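Local coordinates for protein geranyltranstransferase (PDB 1RTR) that probably condenses isopentenyl pyrophosphate with allylic pyrophosphates to make farnesyl pyrophosphate, a precursor for isoprenoid biosynthesis, at residues A[17-23]-A[34-39]; A[44-50]-A[67-72]; A[52-58]-A[275-281]; A[136-140]-A[187-192]; A[258-262]-A[285-289]. All blocks are in the same frame, centred on the assembly; numbering follows the deposited sequence.

Interaction 1. Residues A[17-23]-A[34-39]; sequences LSVAINK and MLYSLN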
# COMPACT_ATOMS: atom_id res chain seq x y z
N LEU A 17 17.39 -4.43 -6.88
CA LEU A 17 16.32 -3.52 -7.29
C LEU A 17 16.12 -3.47 -8.80
O LEU A 17 15.00 -3.26 -9.25
CB LEU A 17 16.57 -2.11 -6.75
CG LEU A 17 16.41 -1.83 -5.25
CD1 LEU A 17 16.88 -0.42 -4.95
CD2 LEU A 17 14.98 -2.01 -4.77
N SER A 18 17.19 -3.66 -9.57
CA SER A 18 17.12 -3.64 -11.04
C SER A 18 16.34 -4.83 -11.60
O SER A 18 15.81 -4.77 -12.72
CB SER A 18 18.53 -3.63 -11.65
OG SER A 18 19.16 -4.90 -11.54
N VAL A 19 16.25 -5.88 -10.82
CA VAL A 19 15.63 -7.12 -11.25
C VAL A 19 14.49 -7.54 -10.29
O VAL A 19 14.15 -8.71 -10.20
CB VAL A 19 16.73 -8.21 -11.43
CG1 VAL A 19 17.08 -8.88 -10.10
CG2 VAL A 19 16.33 -9.22 -12.50
N ALA A 20 13.89 -6.56 -9.61
CA ALA A 20 12.87 -6.81 -8.57
C ALA A 20 11.44 -6.82 -9.09
O ALA A 20 10.53 -7.28 -8.40
CB ALA A 20 13.01 -5.80 -7.42
N ILE A 21 11.25 -6.30 -10.29
CA ILE A 21 9.96 -6.31 -10.96
C ILE A 21 10.11 -7.05 -12.29
O ILE A 21 11.02 -6.74 -13.07
CB ILE A 21 9.43 -4.85 -11.20
CG1 ILE A 21 9.46 -4.03 -9.90
CG2 ILE A 21 8.03 -4.84 -11.81
CD1 ILE A 21 8.58 -4.58 -8.78
N ASN A 22 9.26 -8.03 -12.53
CA ASN A 22 9.30 -8.79 -13.79
C ASN A 22 8.54 -8.09 -14.90
O ASN A 22 7.52 -7.42 -14.65
CB ASN A 22 8.75 -10.21 -13.59
CG ASN A 22 9.70 -11.10 -12.84
OD1 ASN A 22 10.90 -11.16 -13.13
ND2 ASN A 22 9.18 -11.81 -11.85
N LYS A 23 9.04 -8.25 -16.13
CA LYS A 23 8.48 -7.57 -17.30
C LYS A 23 6.98 -7.83 -17.53
O LYS A 23 6.45 -8.90 -17.20
CB LYS A 23 9.31 -7.90 -18.56
CG LYS A 23 10.68 -7.20 -18.62
CD LYS A 23 10.63 -5.73 -18.12
CE LYS A 23 12.00 -5.24 -17.65
NZ LYS A 23 12.45 -5.88 -16.37
N MET A 34 7.78 1.76 -13.06
CA MET A 34 8.17 1.31 -11.72
C MET A 34 9.69 1.21 -11.63
O MET A 34 10.31 1.80 -10.73
CB MET A 34 7.54 -0.05 -11.38
CG MET A 34 6.03 -0.03 -11.05
SD MET A 34 5.17 -1.63 -11.23
CE MET A 34 5.68 -2.44 -9.78
N LEU A 35 10.28 0.47 -12.57
CA LEU A 35 11.72 0.24 -12.64
C LEU A 35 12.53 1.51 -12.85
O LEU A 35 13.61 1.67 -12.28
CB LEU A 35 12.04 -0.77 -13.74
CG LEU A 35 12.48 -2.19 -13.37
CD1 LEU A 35 12.59 -2.45 -11.85
CD2 LEU A 35 11.55 -3.19 -14.02
N TYR A 36 12.01 2.41 -13.67
CA TYR A 36 12.66 3.69 -13.92
C TYR A 36 12.99 4.44 -12.63
O TYR A 36 14.15 4.81 -12.41
CB TYR A 36 11.82 4.58 -14.86
CG TYR A 36 12.43 5.93 -15.17
CD1 TYR A 36 13.52 6.05 -16.05
CD2 TYR A 36 11.93 7.09 -14.58
CE1 TYR A 36 14.08 7.30 -16.33
CE2 TYR A 36 12.49 8.35 -14.86
CZ TYR A 36 13.56 8.44 -15.73
OH TYR A 36 14.10 9.69 -15.99
N SER A 37 11.98 4.64 -11.77
CA SER A 37 12.17 5.34 -10.50
C SER A 37 12.95 4.50 -9.48
O SER A 37 13.76 5.02 -8.72
CB SER A 37 10.83 5.76 -9.90
OG SER A 37 10.13 6.61 -10.78
N LEU A 38 12.69 3.20 -9.48
CA LEU A 38 13.39 2.27 -8.60
C LEU A 38 14.89 2.29 -8.84
O LEU A 38 15.68 2.11 -7.91
CB LEU A 38 12.83 0.86 -8.77
CG LEU A 38 12.68 -0.08 -7.57
CD1 LEU A 38 12.02 0.59 -6.35
CD2 LEU A 38 11.90 -1.32 -7.99
N ASN A 39 15.28 2.52 -10.10
CA ASN A 39 16.70 2.58 -10.49
C ASN A 39 17.28 3.99 -10.59
O ASN A 39 18.46 4.14 -10.89
CB ASN A 39 16.93 1.85 -11.81
CG ASN A 39 16.71 0.36 -11.70
OD1 ASN A 39 16.01 -0.24 -12.52
ND2 ASN A 39 17.31 -0.25 -10.69
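L35, I21 and L38 carry most of this contact, in which the chain leaving helix 6-18 lies against the last turns of helix 30-38. The CD1 methyl of L35 sits 3.6 Å from the backbone O of L17, and its other methyl, CD2, lies 3.9 Å from I21 CB and 3.7 Å from K23 NZ, so one leucine fills the bend between the helix end and the extended chain after it. I21 points into helix 30-38: its CD1 is 3.7 Å from M34 CE, and its CG1 is 4.1 Å from L38 CD2. One helical turn on from L35, L38 meets the helix end, with L38 CG 4.1 Å from L17 CD2. Helix 105-124 closes over M34 and L38, and H147 of the second subunit packs on I21 and M34, so this corner adjoins the dimer interface. The core of the contact is apolar, with the polar atoms L17 O and K23 NZ lying against L35, which implies that the two segments meet mainly by close fit of side chains rather than by directional bonds.

Interaction 2. Residues A[44-50]-A[67-72]; sequences RIRPVLL and SAIALE
This is a buried, nearly antiparallel helix-helix contact close to the centre of the chain, joining the start of helix 45-56 to helix 65-83 in the all-helical polyprenyl synthetase fold. The axes of the short helices 45-50 and 67-72 approach to 8.4 Å with a crossing angle of 158°. The tightest backbone point sets P47 against A68, with CA atoms 4.3 Å apart, which small side chains allow: P47 CB is 3.9 Å from A68 CB. L50 (chi1 t) points at the second helix and places CD2 3.8 Å from A68 N, 4.0 Å from S67 CB and 4.2 Å from L71 CD2. L71 (t, p) also lays CD2 3.8 Å from R46 CB. At the other end R44, the N-cap residue, has a left-handed backbone (phi 62°, psi 34°) and swings its guanidinium round with chi1 and chi2 both m; R44 NH2 makes a salt bridge to E72 OE2 at 2.8 Å. E72 (t, p) puts OE1 3.1 Å from P47 CD and takes a hydrogen bond of 3.1 Å from a water, which accepts from R46 N at 2.9 Å and R46 NH2 at 3.0 Å. R44 NH1 also bonds to L38 O. The sequence RIRP falls in the GGKR(I/L)RP signature of trans-prenyltransferases, which in relatives helps to bind isopentenyl pyrophosphate.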
# COMPACT_ATOMS: atom_id res chain seq x y z
N ARG A 44 20.53 5.11 -0.90
CA ARG A 44 19.96 3.85 -0.37
C ARG A 44 20.13 3.64 1.13
O ARG A 44 20.29 2.51 1.59
CB ARG A 44 20.49 2.62 -1.14
CG ARG A 44 20.45 2.71 -2.63
CD ARG A 44 19.07 2.66 -3.23
NE ARG A 44 19.15 2.43 -4.67
CZ ARG A 44 18.20 2.74 -5.53
NH1 ARG A 44 18.38 2.49 -6.82
NH2 ARG A 44 17.06 3.28 -5.12
N ILE A 45 20.08 4.73 1.91
CA ILE A 45 20.38 4.64 3.35
C ILE A 45 19.38 3.80 4.11
O ILE A 45 19.76 3.11 5.06
CB ILE A 45 20.52 6.03 4.02
CG1 ILE A 45 19.43 6.98 3.55
CG2 ILE A 45 21.91 6.62 3.79
CD1 ILE A 45 18.36 7.18 4.60
N ARG A 46 18.11 3.84 3.70
CA ARG A 46 17.05 3.11 4.41
C ARG A 46 17.29 1.60 4.37
O ARG A 46 17.40 1.00 5.45
CB ARG A 46 15.65 3.47 3.91
CG ARG A 46 15.19 4.84 4.33
CD ARG A 46 14.11 5.39 3.44
NE ARG A 46 13.83 6.78 3.71
CZ ARG A 46 14.50 7.81 3.21
NH1 ARG A 46 14.14 9.05 3.53
NH2 ARG A 46 15.52 7.62 2.39
N PRO A 47 17.39 1.00 3.18
CA PRO A 47 17.75 -0.42 3.06
C PRO A 47 19.06 -0.72 3.75
O PRO A 47 19.15 -1.70 4.48
CB PRO A 47 17.88 -0.65 1.54
CG PRO A 47 17.85 0.68 0.90
CD PRO A 47 17.12 1.59 1.85
N VAL A 48 20.06 0.13 3.53
CA VAL A 48 21.39 -0.11 4.08
C VAL A 48 21.36 -0.10 5.61
O VAL A 48 21.94 -0.99 6.25
CB VAL A 48 22.42 0.86 3.51
CG1 VAL A 48 23.60 1.02 4.46
CG2 VAL A 48 22.92 0.36 2.14
N LEU A 49 20.67 0.89 6.17
CA LEU A 49 20.42 0.95 7.61
C LEU A 49 19.87 -0.36 8.13
O LEU A 49 20.39 -0.89 9.11
CB LEU A 49 19.46 2.09 7.96
CG LEU A 49 19.24 2.41 9.44
CD1 LEU A 49 20.58 2.58 10.18
CD2 LEU A 49 18.41 3.67 9.58
N LEU A 50 18.85 -0.89 7.47
CA LEU A 50 18.20 -2.13 7.93
C LEU A 50 19.19 -3.30 7.89
O LEU A 50 19.34 -4.04 8.88
CB LEU A 50 16.92 -2.40 7.11
CG LEU A 50 16.13 -3.71 6.91
CD1 LEU A 50 16.29 -4.78 7.97
CD2 LEU A 50 14.66 -3.38 6.74
N SER A 67 12.79 -7.30 3.08
CA SER A 67 12.28 -6.16 3.85
C SER A 67 12.94 -4.84 3.44
O SER A 67 12.25 -3.84 3.24
CB SER A 67 12.46 -6.38 5.36
OG SER A 67 11.61 -7.42 5.81
N ALA A 68 14.27 -4.87 3.27
CA ALA A 68 15.03 -3.74 2.75
C ALA A 68 14.57 -3.32 1.36
O ALA A 68 14.42 -2.12 1.09
CB ALA A 68 16.53 -4.05 2.76
N ILE A 69 14.34 -4.29 0.47
CA ILE A 69 13.83 -3.99 -0.87
C ILE A 69 12.44 -3.36 -0.78
O ILE A 69 12.19 -2.32 -1.41
CB ILE A 69 13.77 -5.27 -1.76
CG1 ILE A 69 15.16 -5.86 -1.99
CG2 ILE A 69 13.10 -4.97 -3.08
CD1 ILE A 69 16.14 -4.89 -2.70
N ALA A 70 11.56 -3.98 -0.00
CA ALA A 70 10.25 -3.40 0.32
C ALA A 70 10.39 -1.96 0.80
O ALA A 70 9.72 -1.06 0.28
CB ALA A 70 9.54 -4.23 1.35
N LEU A 71 11.28 -1.73 1.76
CA LEU A 71 11.49 -0.39 2.32
C LEU A 71 11.85 0.63 1.25
O LEU A 71 11.33 1.75 1.25
CB LEU A 71 12.57 -0.44 3.41
CG LEU A 71 12.83 0.84 4.22
CD1 LEU A 71 11.53 1.55 4.68
CD2 LEU A 71 13.73 0.50 5.40
N GLU A 72 12.73 0.24 0.32
CA GLU A 72 13.12 1.14 -0.76
C GLU A 72 11.98 1.36 -1.77
O GLU A 72 11.84 2.46 -2.33
CB GLU A 72 14.42 0.67 -1.44
CG GLU A 72 15.01 1.64 -2.46
CD GLU A 72 15.63 2.89 -1.85
OE1 GLU A 72 15.76 2.99 -0.60
OE2 GLU A 72 16.00 3.81 -2.63
O HOH W 1 16.84 5.13 1.40

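Interaction 3. Residues A[52-58]-A[275-281]; sequences LTLDSLN and QFNTKHL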
# COMPACT_ATOMS: atom_id res chain seq x y z
N LEU A 52 22.58 -3.14 7.84
CA LEU A 52 23.64 -2.94 8.85
C LEU A 52 23.17 -3.18 10.29
O LEU A 52 23.92 -3.74 11.10
CB LEU A 52 24.32 -1.57 8.70
CG LEU A 52 25.17 -1.41 7.42
CD1 LEU A 52 25.51 0.02 7.12
CD2 LEU A 52 26.43 -2.25 7.47
N THR A 53 21.93 -2.79 10.61
CA THR A 53 21.37 -3.07 11.93
C THR A 53 21.33 -4.57 12.26
O THR A 53 21.64 -4.98 13.38
CB THR A 53 19.95 -2.44 12.08
OG1 THR A 53 20.01 -1.03 11.87
CG2 THR A 53 19.43 -2.58 13.50
N LEU A 54 20.92 -5.39 11.29
CA LEU A 54 20.94 -6.85 11.46
C LEU A 54 22.36 -7.37 11.73
O LEU A 54 22.56 -8.25 12.57
CB LEU A 54 20.39 -7.56 10.23
CG LEU A 54 18.88 -7.63 10.03
CD1 LEU A 54 18.58 -8.20 8.65
CD2 LEU A 54 18.21 -8.46 11.16
N ASP A 55 23.33 -6.83 10.99
CA ASP A 55 24.72 -7.24 11.17
C ASP A 55 25.26 -6.90 12.56
O ASP A 55 25.95 -7.72 13.17
CB ASP A 55 25.61 -6.64 10.08
CG ASP A 55 26.99 -7.27 10.05
OD1 ASP A 55 27.98 -6.59 10.40
OD2 ASP A 55 27.17 -8.47 9.74
N SER A 56 24.93 -5.70 13.07
CA SER A 56 25.27 -5.30 14.43
C SER A 56 24.67 -6.22 15.44
O SER A 56 25.19 -6.38 16.55
CB SER A 56 24.76 -3.89 14.74
OG SER A 56 25.06 -2.99 13.70
N LEU A 57 23.53 -6.81 15.09
CA LEU A 57 22.82 -7.67 16.02
C LEU A 57 23.17 -9.16 15.83
O LEU A 57 22.42 -10.04 16.27
CB LEU A 57 21.31 -7.43 15.89
CG LEU A 57 20.55 -6.43 16.78
CD1 LEU A 57 21.41 -5.40 17.53
CD2 LEU A 57 19.46 -5.75 15.94
N ASN A 58 24.31 -9.43 15.19
CA ASN A 58 24.84 -10.79 15.06
C ASN A 58 23.98 -11.71 14.19
O ASN A 58 23.97 -12.93 14.37
CB ASN A 58 25.07 -11.43 16.44
CG ASN A 58 26.04 -10.64 17.31
OD1 ASN A 58 26.92 -9.93 16.80
ND2 ASN A 58 25.88 -10.75 18.62
N GLN A 275 27.62 -7.62 23.80
CA GLN A 275 27.62 -8.70 22.81
C GLN A 275 27.28 -8.22 21.40
O GLN A 275 27.55 -8.94 20.43
CB GLN A 275 26.68 -9.83 23.24
CG GLN A 275 25.31 -9.78 22.59
CD GLN A 275 24.33 -10.73 23.24
OE1 GLN A 275 24.03 -10.60 24.42
NE2 GLN A 275 23.83 -11.68 22.47
N PHE A 276 26.69 -7.03 21.29
CA PHE A 276 26.44 -6.39 20.00
C PHE A 276 27.48 -5.31 19.73
O PHE A 276 27.68 -4.44 20.56
CB PHE A 276 25.02 -5.80 19.91
CG PHE A 276 23.92 -6.75 20.30
CD1 PHE A 276 23.70 -7.93 19.57
CD2 PHE A 276 23.12 -6.49 21.40
CE1 PHE A 276 22.69 -8.82 19.93
CE2 PHE A 276 22.10 -7.37 21.77
CZ PHE A 276 21.89 -8.55 21.03
N ASN A 277 28.11 -5.39 18.57
CA ASN A 277 29.09 -4.42 18.11
C ASN A 277 28.44 -3.35 17.22
O ASN A 277 27.97 -3.63 16.11
CB ASN A 277 30.19 -5.15 17.33
CG ASN A 277 31.39 -4.27 17.02
OD1 ASN A 277 32.48 -4.52 17.52
ND2 ASN A 277 31.20 -3.25 16.19
N THR A 278 28.45 -2.10 17.70
CA THR A 278 27.68 -1.03 17.07
C THR A 278 28.50 -0.14 16.14
O THR A 278 28.00 0.88 15.67
CB THR A 278 27.03 -0.16 18.15
OG1 THR A 278 28.05 0.46 18.94
CG2 THR A 278 26.25 -1.02 19.16
N LYS A 279 29.74 -0.53 15.85
CA LYS A 279 30.60 0.30 15.01
C LYS A 279 29.88 0.80 13.75
O LYS A 279 30.08 1.94 13.34
CB LYS A 279 31.94 -0.42 14.73
CG LYS A 279 32.46 -0.45 13.27
CD LYS A 279 32.86 -1.88 12.84
CE LYS A 279 31.67 -2.69 12.25
NZ LYS A 279 31.40 -4.00 12.96
N HIS A 280 29.00 -0.03 13.19
CA HIS A 280 28.26 0.31 11.97
C HIS A 280 27.22 1.41 12.18
O HIS A 280 27.15 2.38 11.42
CB HIS A 280 27.58 -0.93 11.39
CG HIS A 280 28.48 -1.79 10.56
ND1 HIS A 280 29.49 -1.28 9.78
CD2 HIS A 280 28.52 -3.14 10.40
CE1 HIS A 280 30.12 -2.27 9.18
NE2 HIS A 280 29.55 -3.41 9.54
N LEU A 281 26.40 1.22 13.21
CA LEU A 281 25.40 2.19 13.60
C LEU A 281 26.07 3.53 13.91
O LEU A 281 25.71 4.57 13.34
CB LEU A 281 24.61 1.67 14.81
CG LEU A 281 23.35 0.81 14.63
CD1 LEU A 281 23.20 0.20 13.24
CD2 LEU A 281 23.30 -0.27 15.68
O HOH W 2 27.68 -7.31 16.63
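The odd feature here is an asparagine with a left-handed backbone conformation that both ends one helix and reaches across to a distant part of the chain. N58, at phi 66°, is the C-prime residue of a Schellman motif closing helix 45-56, and its ND2 donates to Q275 O at 3.1 Å. Between the helix end and the approach to helix 279-289, one water donates to S56 O and to N58 OD1, each at 2.7 Å, and accepts from N277 N at 2.8 Å. S56 is the most covered residue of its segment: its CB lies 3.5 Å from N277 O, and its OG turns back to bond L52 O at 2.9 Å. L57 CD1 makes a CH-pi contact with F276, 4.1 Å from the ring centroid. D55 OD1 and H280 NE2 both bond to the backbone of T2, which brings the N terminus to this corner. Above the H280 imidazole sits L52 CD2, 3.7 Å from the ring centroid and only 10° off the ring normal.

Interaction 4. Residues A[136-140]-A[187-192]; sequences KVLQR and MSAADI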
# COMPACT_ATOMS: atom_id res chain seq x y z
N LYS A 136 5.04 -9.12 12.06
CA LYS A 136 5.64 -8.02 12.81
C LYS A 136 6.20 -6.94 11.90
O LYS A 136 5.92 -5.74 12.10
CB LYS A 136 6.74 -8.54 13.72
CG LYS A 136 6.22 -9.26 14.93
CD LYS A 136 7.35 -9.50 15.90
CE LYS A 136 7.09 -10.72 16.76
NZ LYS A 136 8.24 -10.94 17.67
N VAL A 137 6.97 -7.36 10.88
CA VAL A 137 7.52 -6.45 9.89
C VAL A 137 6.41 -5.71 9.12
O VAL A 137 6.45 -4.49 8.98
CB VAL A 137 8.47 -7.17 8.91
CG1 VAL A 137 9.02 -6.21 7.87
CG2 VAL A 137 9.62 -7.79 9.67
N LEU A 138 5.42 -6.47 8.63
CA LEU A 138 4.32 -5.90 7.84
C LEU A 138 3.53 -4.88 8.65
O LEU A 138 3.25 -3.78 8.18
CB LEU A 138 3.38 -7.00 7.34
CG LEU A 138 3.82 -7.74 6.08
CD1 LEU A 138 3.22 -9.14 6.06
CD2 LEU A 138 3.43 -7.00 4.81
N GLN A 139 3.17 -5.27 9.88
CA GLN A 139 2.47 -4.40 10.80
C GLN A 139 3.23 -3.10 10.98
O GLN A 139 2.66 -2.02 10.87
CB GLN A 139 2.30 -5.07 12.16
CG GLN A 139 1.04 -4.65 12.89
CD GLN A 139 0.82 -5.44 14.17
OE1 GLN A 139 0.13 -4.97 15.07
NE2 GLN A 139 1.42 -6.64 14.26
N ARG A 140 4.53 -3.22 11.23
CA ARG A 140 5.37 -2.06 11.45
C ARG A 140 5.51 -1.20 10.20
O ARG A 140 5.45 0.04 10.28
CB ARG A 140 6.73 -2.50 11.98
CG ARG A 140 7.56 -1.39 12.57
CD ARG A 140 8.95 -1.83 12.98
NE ARG A 140 8.92 -2.73 14.13
CZ ARG A 140 8.77 -2.34 15.39
NH1 ARG A 140 8.77 -3.24 16.36
NH2 ARG A 140 8.65 -1.04 15.67
N MET A 187 14.08 -1.19 13.57
CA MET A 187 13.20 -2.00 14.41
C MET A 187 12.71 -3.27 13.72
O MET A 187 12.53 -4.32 14.37
CB MET A 187 12.00 -1.20 14.94
CG MET A 187 12.34 -0.02 15.87
SD MET A 187 13.50 -0.41 17.24
CE MET A 187 12.37 -1.35 18.30
N SER A 188 12.49 -3.20 12.41
CA SER A 188 12.24 -4.42 11.64
C SER A 188 13.43 -5.37 11.81
O SER A 188 13.25 -6.58 12.03
CB SER A 188 11.97 -4.12 10.16
OG SER A 188 13.17 -3.76 9.49
N ALA A 189 14.64 -4.82 11.77
CA ALA A 189 15.85 -5.62 11.99
C ALA A 189 15.85 -6.20 13.41
O ALA A 189 16.09 -7.39 13.61
CB ALA A 189 17.12 -4.81 11.71
N ALA A 190 15.55 -5.36 14.38
CA ALA A 190 15.53 -5.83 15.76
C ALA A 190 14.57 -6.99 15.91
O ALA A 190 14.81 -7.92 16.70
CB ALA A 190 15.16 -4.70 16.68
N ASP A 191 13.48 -6.92 15.14
CA ASP A 191 12.44 -7.96 15.14
C ASP A 191 12.88 -9.26 14.45
O ASP A 191 12.59 -10.36 14.93
CB ASP A 191 11.14 -7.42 14.52
CG ASP A 191 10.27 -6.69 15.54
OD1 ASP A 191 10.55 -6.80 16.75
OD2 ASP A 191 9.29 -5.98 15.22
N ILE A 192 13.57 -9.13 13.32
CA ILE A 192 14.13 -10.29 12.65
C ILE A 192 15.19 -10.95 13.55
O ILE A 192 15.23 -12.18 13.66
CB ILE A 192 14.69 -9.92 11.29
CG1 ILE A 192 13.56 -9.55 10.33
CG2 ILE A 192 15.56 -11.06 10.73
CD1 ILE A 192 13.94 -8.53 9.29
O HOH W 3 11.13 -10.57 17.09
O HOH W 4 9.29 -5.21 12.85
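The charged interactions come first. R140, in the extended t, t opening of its side chain, reaches D191 on the antiparallel neighbour: R140 NH1 donates to D191 OD2 at 3.0 Å in a salt bridge, and R140 NE adds a weak bond to the same OD2 at 3.4 Å. The CB of M187 covers one face of this guanidinium, 3.4 Å from R140 NH2. D191 OD1 has a second, long and weak ion pair with K200. Two waters extend the polar network. One accepts from R140 NE at 2.8 Å and donates to D191 OD2 at 2.5 Å; the other joins K136 NZ at 3.0 Å to the backbone D191 O at 2.6 Å. Van der Waals packing is looser: V137 CG1 lies 4.3 Å from S188 CB, and in the apolar pair V137 CG2 is 4.4 Å from I192 CG1. The axes of the short helices stay 9.7 Å apart at 165°, joining helix 131-145 to helix 179-193, with L138 and Q139 packing on S124 of the second subunit. The chemistry is thus mainly polar: the ion pair and the two waters supply most of the close contacts across this rather open helix pair.

Interaction 5. Residues A[258-262]-A[285-289]; sequences LTYHR and VDLFY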
# COMPACT_ATOMS: atom_id res chain seq x y z
N LEU A 258 21.25 19.73 16.04
CA LEU A 258 21.97 18.65 15.41
C LEU A 258 22.83 17.92 16.42
O LEU A 258 22.69 16.70 16.60
CB LEU A 258 22.85 19.17 14.27
CG LEU A 258 23.58 18.14 13.38
CD1 LEU A 258 22.78 16.84 13.14
CD2 LEU A 258 23.95 18.78 12.06
N THR A 259 23.69 18.67 17.11
CA THR A 259 24.63 18.09 18.07
C THR A 259 23.90 17.35 19.17
O THR A 259 24.34 16.28 19.59
CB THR A 259 25.56 19.19 18.64
OG1 THR A 259 26.38 19.70 17.58
CG2 THR A 259 26.58 18.61 19.63
N TYR A 260 22.79 17.91 19.64
CA TYR A 260 21.99 17.25 20.67
C TYR A 260 21.47 15.86 20.22
O TYR A 260 21.50 14.89 20.99
CB TYR A 260 20.83 18.16 21.10
CG TYR A 260 19.69 17.38 21.71
CD1 TYR A 260 19.79 16.87 23.01
CD2 TYR A 260 18.54 17.10 20.97
CE1 TYR A 260 18.75 16.13 23.56
CE2 TYR A 260 17.50 16.36 21.52
CZ TYR A 260 17.62 15.87 22.81
OH TYR A 260 16.60 15.14 23.35
N HIS A 261 20.98 15.77 18.99
CA HIS A 261 20.53 14.50 18.44
C HIS A 261 21.68 13.52 18.20
O HIS A 261 21.58 12.33 18.54
CB HIS A 261 19.71 14.74 17.17
CG HIS A 261 18.36 15.29 17.44
ND1 HIS A 261 17.46 14.68 18.29
CD2 HIS A 261 17.75 16.42 17.01
CE1 HIS A 261 16.36 15.40 18.36
NE2 HIS A 261 16.51 16.46 17.59
N ARG A 262 22.77 14.04 17.63
CA ARG A 262 24.04 13.32 17.49
C ARG A 262 24.42 12.71 18.83
O ARG A 262 24.68 11.52 18.91
CB ARG A 262 25.14 14.29 17.00
CG ARG A 262 26.54 13.70 16.73
CD ARG A 262 27.18 13.01 17.93
NE ARG A 262 28.40 13.66 18.43
CZ ARG A 262 29.60 13.55 17.87
NH1 ARG A 262 30.64 14.15 18.42
NH2 ARG A 262 29.77 12.84 16.75
N VAL A 285 25.68 7.37 12.22
CA VAL A 285 25.53 8.61 12.98
C VAL A 285 26.51 9.67 12.49
O VAL A 285 26.12 10.82 12.27
CB VAL A 285 25.77 8.42 14.49
CG1 VAL A 285 25.68 9.76 15.23
CG2 VAL A 285 24.78 7.43 15.08
N ASP A 286 27.77 9.27 12.30
CA ASP A 286 28.80 10.22 11.87
C ASP A 286 28.63 10.68 10.43
O ASP A 286 29.01 11.80 10.09
CB ASP A 286 30.21 9.69 12.17
CG ASP A 286 30.65 9.96 13.62
OD1 ASP A 286 31.49 9.18 14.13
OD2 ASP A 286 30.22 10.90 14.34
N LEU A 287 28.05 9.84 9.59
CA LEU A 287 27.75 10.22 8.20
C LEU A 287 26.61 11.25 8.15
O LEU A 287 26.66 12.20 7.37
CB LEU A 287 27.44 9.00 7.34
CG LEU A 287 28.32 8.89 6.08
CD1 LEU A 287 29.18 7.61 6.05
CD2 LEU A 287 27.48 9.02 4.81
N PHE A 288 25.61 11.06 9.01
CA PHE A 288 24.51 12.00 9.16
C PHE A 288 25.01 13.31 9.77
O PHE A 288 24.49 14.39 9.47
CB PHE A 288 23.42 11.41 10.07
CG PHE A 288 22.43 10.51 9.36
CD1 PHE A 288 21.08 10.52 9.75
CD2 PHE A 288 22.82 9.66 8.33
CE1 PHE A 288 20.15 9.69 9.12
CE2 PHE A 288 21.90 8.83 7.70
CZ PHE A 288 20.56 8.84 8.09
N TYR A 289 26.02 13.21 10.64
CA TYR A 289 26.58 14.38 11.32
C TYR A 289 27.54 15.20 10.46
O TYR A 289 27.47 16.43 10.47
CB TYR A 289 27.28 13.97 12.61
CG TYR A 289 27.53 15.14 13.54
CD1 TYR A 289 26.47 15.86 14.08
CD2 TYR A 289 28.83 15.53 13.86
CE1 TYR A 289 26.70 16.94 14.94
CE2 TYR A 289 29.06 16.60 14.72
CZ TYR A 289 28.00 17.30 15.25
OH TYR A 289 28.22 18.36 16.09
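Y289 is the hub of this contact between helix 245-270 and the final helix 279-289, whose short segments run antiparallel at 176° with axes 10.7 Å apart. Its hydroxyl is satisfied by T259: the two oxygens, Y289 OH and T259 OG1, are hydrogen-bonded at 2.7 Å, and T259 OG1 also bonds to E255 O one turn back in its own helix. R262 spends its charge in two ways. R262 NH2 forms a salt bridge with D286 OD2 at 3.1 Å, at the edge of the guanidinium and near its plane, while one guanidinium face looks onto the tyrosine ring, giving a cation-pi contact with R262 CZ 4.8 Å from the Y289 ring centroid. R262 NE is hydrogen-bonded to a residue adjoining the segments. The alkyl part of the same arginine lies closer still, with R262 CG 3.6 Å from that centroid in a CH-pi contact. L258 CG packs 3.7 Å from Y289 CE1, and V285 CG1 sits 4.3 Å from R262 CG. Farther round helix 245-270, H261 ND1 is hydrogen-bonded to H209 ND1. A wide helix spacing is thus bridged by long side chains, their polar ends paired partly across the contact and partly just beyond it.

From the N terminus, interaction 1 closes a short loop between helices 6-18 and 30-38. It ends before interaction 2 opens, but the two touch: L38 O meets R44 NH1, and L17 packs on R44, I69 and E72. Interaction 2 then folds helix 65-83 back on helix 45-56. That same helix 45-56 starts interaction 3, which crosses interaction 2 along the chain and closes a loop of more than two hundred residues. Nested inside it lies interaction 4, which touches interactions 2 and 3 through L50 on S188 and L54 on A189 and I192. Interaction 5 crosses interaction 3 through the shared helix 279-289 and closes that last helix onto helix 245-270, while interaction 3 ties it to helix 45-56.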